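Local structure of hypothetical protein SP2199 (Streptococcus pneumoniae TIGR4, 2IBO) at residues 1-6 with 50-55. The protein is of unknown function but belongs to the thiamine-binding protein family of the MTH1187-YkoF clan, so it may bind thiamine or a related compound. Numbering follows the deposited sequence.
Sequences MKASIA and DELMRI
Helix 49-64 lies on one face of the four-stranded antiparallel sheet of this ferredoxin-like alpha-beta sandwich, and its first turns rest on strand 2-11, an inner strand between 43-46 and 70-79. The short axes of strand 2-6 and helix 50-55 point the same way within 24° and approach to 8.5 Å. No hydrogen bond joins them; the contact is made by apolar side chains and is close-fitting around Leu52. Leu52 CG stands anti to its own carbonyl carbon (chi1 -63°), and chi2 of -176° extends CD1 onto the strand between Ala3 and Ile5. There CD1 lies 3.8 Å from Ala3 CB and 3.6 Å from Ile5 CG1, also meeting the backbone at Ala3 O and Ser4 N. The side chains of Ile5 and Leu52 pass alongside one another, pointing opposite ways, and Ile5 CG1 also reaches Leu52 CB at 3.6 Å. Leu45 of strand 43-46 touches Leu52, and Ile76 of strand 70-79 touches Ile5 and Met53, extending the buried layer across the sheet. Ser4 points away from the helix, toward Phe41 of a second subunit, and its OG is hydrogen-bonded to Leu45 O. The N-terminal edge is looser and more open to solvent: Met1, poorly ordered, and Lys2 turn away from the helix, while exposed Asp50 forms a salt bridge through OD2 with Lys57 NZ of a third subunit. Met53, modelled as selenomethionine, leaves the helix along its flank, then bends at chi2 and chi3 toward the strand. Its chain crosses Ile5 at about a right angle, bringing Met53 CE to 3.3 Å from Ile5 CD1.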
loop_
_atom_site.group_PDB
_atom_site.type_symbol
_atom_site.label_atom_id
_atom_site.label_comp_id
_atom_site.label_asym_id
_atom_site.label_seq_id
_atom_site.Cartn_x
_atom_site.Cartn_y
_atom_site.Cartn_z
HETATM N N MSE A 1 6.845 -21.582 0.233
HETATM C CA MSE A 1 5.593 -22.269 0.653
HETATM C C MSE A 1 4.559 -21.318 1.259
HETATM O O MSE A 1 3.873 -20.612 0.526
HETATM C CB MSE A 1 5.912 -23.378 1.654
HETATM C CG MSE A 1 4.693 -24.145 2.148
HETATM SE SE MSE A 1 5.197 -25.532 3.399
HETATM C CE MSE A 1 5.891 -24.382 4.829
ATOM N N LYS A 2 4.448 -21.299 2.588
ATOM C CA LYS A 2 3.466 -20.452 3.267
ATOM C C LYS A 2 3.445 -19.013 2.780
ATOM O O LYS A 2 4.499 -18.383 2.610
ATOM C CB LYS A 2 3.686 -20.472 4.781
ATOM C CG LYS A 2 2.926 -21.573 5.501
ATOM C CD LYS A 2 3.255 -21.610 6.990
ATOM C CE LYS A 2 4.717 -22.010 7.222
ATOM N NZ LYS A 2 5.099 -22.093 8.664
ATOM N N ALA A 3 2.230 -18.501 2.550
ATOM C CA ALA A 3 2.060 -17.134 2.082
ATOM C C ALA A 3 0.694 -16.568 2.415
ATOM O O ALA A 3 -0.274 -17.300 2.571
ATOM C CB ALA A 3 2.285 -17.071 0.597
ATOM N N SER A 4 0.626 -15.253 2.534
ATOM C CA SER A 4 -0.632 -14.595 2.820
ATOM C C SER A 4 -0.723 -13.432 1.843
ATOM O O SER A 4 0.274 -12.767 1.570
ATOM C CB SER A 4 -0.672 -14.098 4.261
ATOM O OG SER A 4 -2.004 -13.803 4.645
ATOM N N ILE A 5 -1.922 -13.207 1.316
ATOM C CA ILE A 5 -2.191 -12.170 0.329
ATOM C C ILE A 5 -3.383 -11.360 0.788
ATOM O O ILE A 5 -4.399 -11.921 1.192
ATOM C CB ILE A 5 -2.530 -12.827 -1.039
ATOM C CG1 ILE A 5 -1.268 -13.435 -1.633
ATOM C CG2 ILE A 5 -3.188 -11.845 -1.983
ATOM C CD1 ILE A 5 -0.161 -12.437 -1.785
ATOM N N ALA A 6 -3.259 -10.041 0.743
ATOM C CA ALA A 6 -4.356 -9.162 1.125
ATOM C C ALA A 6 -4.728 -8.465 -0.173
ATOM O O ALA A 6 -3.860 -7.917 -0.862
ATOM C CB ALA A 6 -3.885 -8.163 2.161
ATOM N N ASP A 50 2.181 -20.524 -4.302
ATOM C CA ASP A 50 1.773 -20.856 -5.671
ATOM C C ASP A 50 0.285 -20.653 -5.947
ATOM O O ASP A 50 -0.087 -20.017 -6.940
ATOM C CB ASP A 50 2.159 -22.302 -6.003
ATOM C CG ASP A 50 3.611 -22.439 -6.423
ATOM O OD1 ASP A 50 4.073 -23.595 -6.571
ATOM O OD2 ASP A 50 4.289 -21.398 -6.612
ATOM N N GLU A 51 -0.560 -21.187 -5.067
ATOM C CA GLU A 51 -2.005 -21.057 -5.235
ATOM C C GLU A 51 -2.491 -19.601 -5.097
ATOM O O GLU A 51 -3.368 -19.160 -5.845
ATOM C CB GLU A 51 -2.745 -21.971 -4.238
ATOM C CG GLU A 51 -2.856 -21.448 -2.799
ATOM C CD GLU A 51 -3.539 -22.442 -1.846
ATOM O OE1 GLU A 51 -2.876 -23.408 -1.403
ATOM O OE2 GLU A 51 -4.742 -22.260 -1.545
ATOM N N LEU A 52 -1.922 -18.853 -4.155
ATOM C CA LEU A 52 -2.334 -17.475 -3.972
ATOM C C LEU A 52 -1.969 -16.642 -5.191
ATOM O O LEU A 52 -2.773 -15.832 -5.639
ATOM C CB LEU A 52 -1.707 -16.880 -2.711
ATOM C CG LEU A 52 -2.075 -17.519 -1.360
ATOM C CD1 LEU A 52 -1.435 -16.723 -0.223
ATOM C CD2 LEU A 52 -3.579 -17.560 -1.189
HETATM N N MSE A 53 -0.774 -16.833 -5.744
HETATM C CA MSE A 53 -0.403 -16.066 -6.933
HETATM C C MSE A 53 -1.380 -16.378 -8.059
HETATM O O MSE A 53 -1.792 -15.483 -8.808
HETATM C CB MSE A 53 1.028 -16.377 -7.363
HETATM C CG MSE A 53 2.089 -15.777 -6.442
HETATM SE SE MSE A 53 1.868 -13.847 -6.123
HETATM C CE MSE A 53 1.028 -13.987 -4.407
ATOM N N ARG A 54 -1.774 -17.649 -8.158
ATOM C CA ARG A 54 -2.719 -18.081 -9.175
ATOM C C ARG A 54 -4.077 -17.418 -8.920
ATOM O O ARG A 54 -4.685 -16.853 -9.832
ATOM C CB ARG A 54 -2.871 -19.603 -9.136
ATOM C CG ARG A 54 -3.672 -20.174 -10.285
ATOM C CD ARG A 54 -4.180 -21.555 -9.963
ATOM N NE ARG A 54 -5.359 -21.507 -9.101
ATOM C CZ ARG A 54 -5.451 -22.125 -7.925
ATOM N NH1 ARG A 54 -4.432 -22.844 -7.454
ATOM N NH2 ARG A 54 -6.570 -22.027 -7.217
ATOM N N ILE A 55 -4.547 -17.482 -7.676
ATOM C CA ILE A 55 -5.832 -16.894 -7.323
ATOM C C ILE A 55 -5.816 -15.379 -7.516
ATOM O O ILE A 55 -6.791 -14.801 -7.996
ATOM C CB ILE A 55 -6.218 -17.252 -5.867
ATOM C CG1 ILE A 55 -6.423 -18.779 -5.761
ATOM C CG2 ILE A 55 -7.481 -16.515 -5.450
ATOM C CD1 ILE A 55 -6.868 -19.268 -4.392
#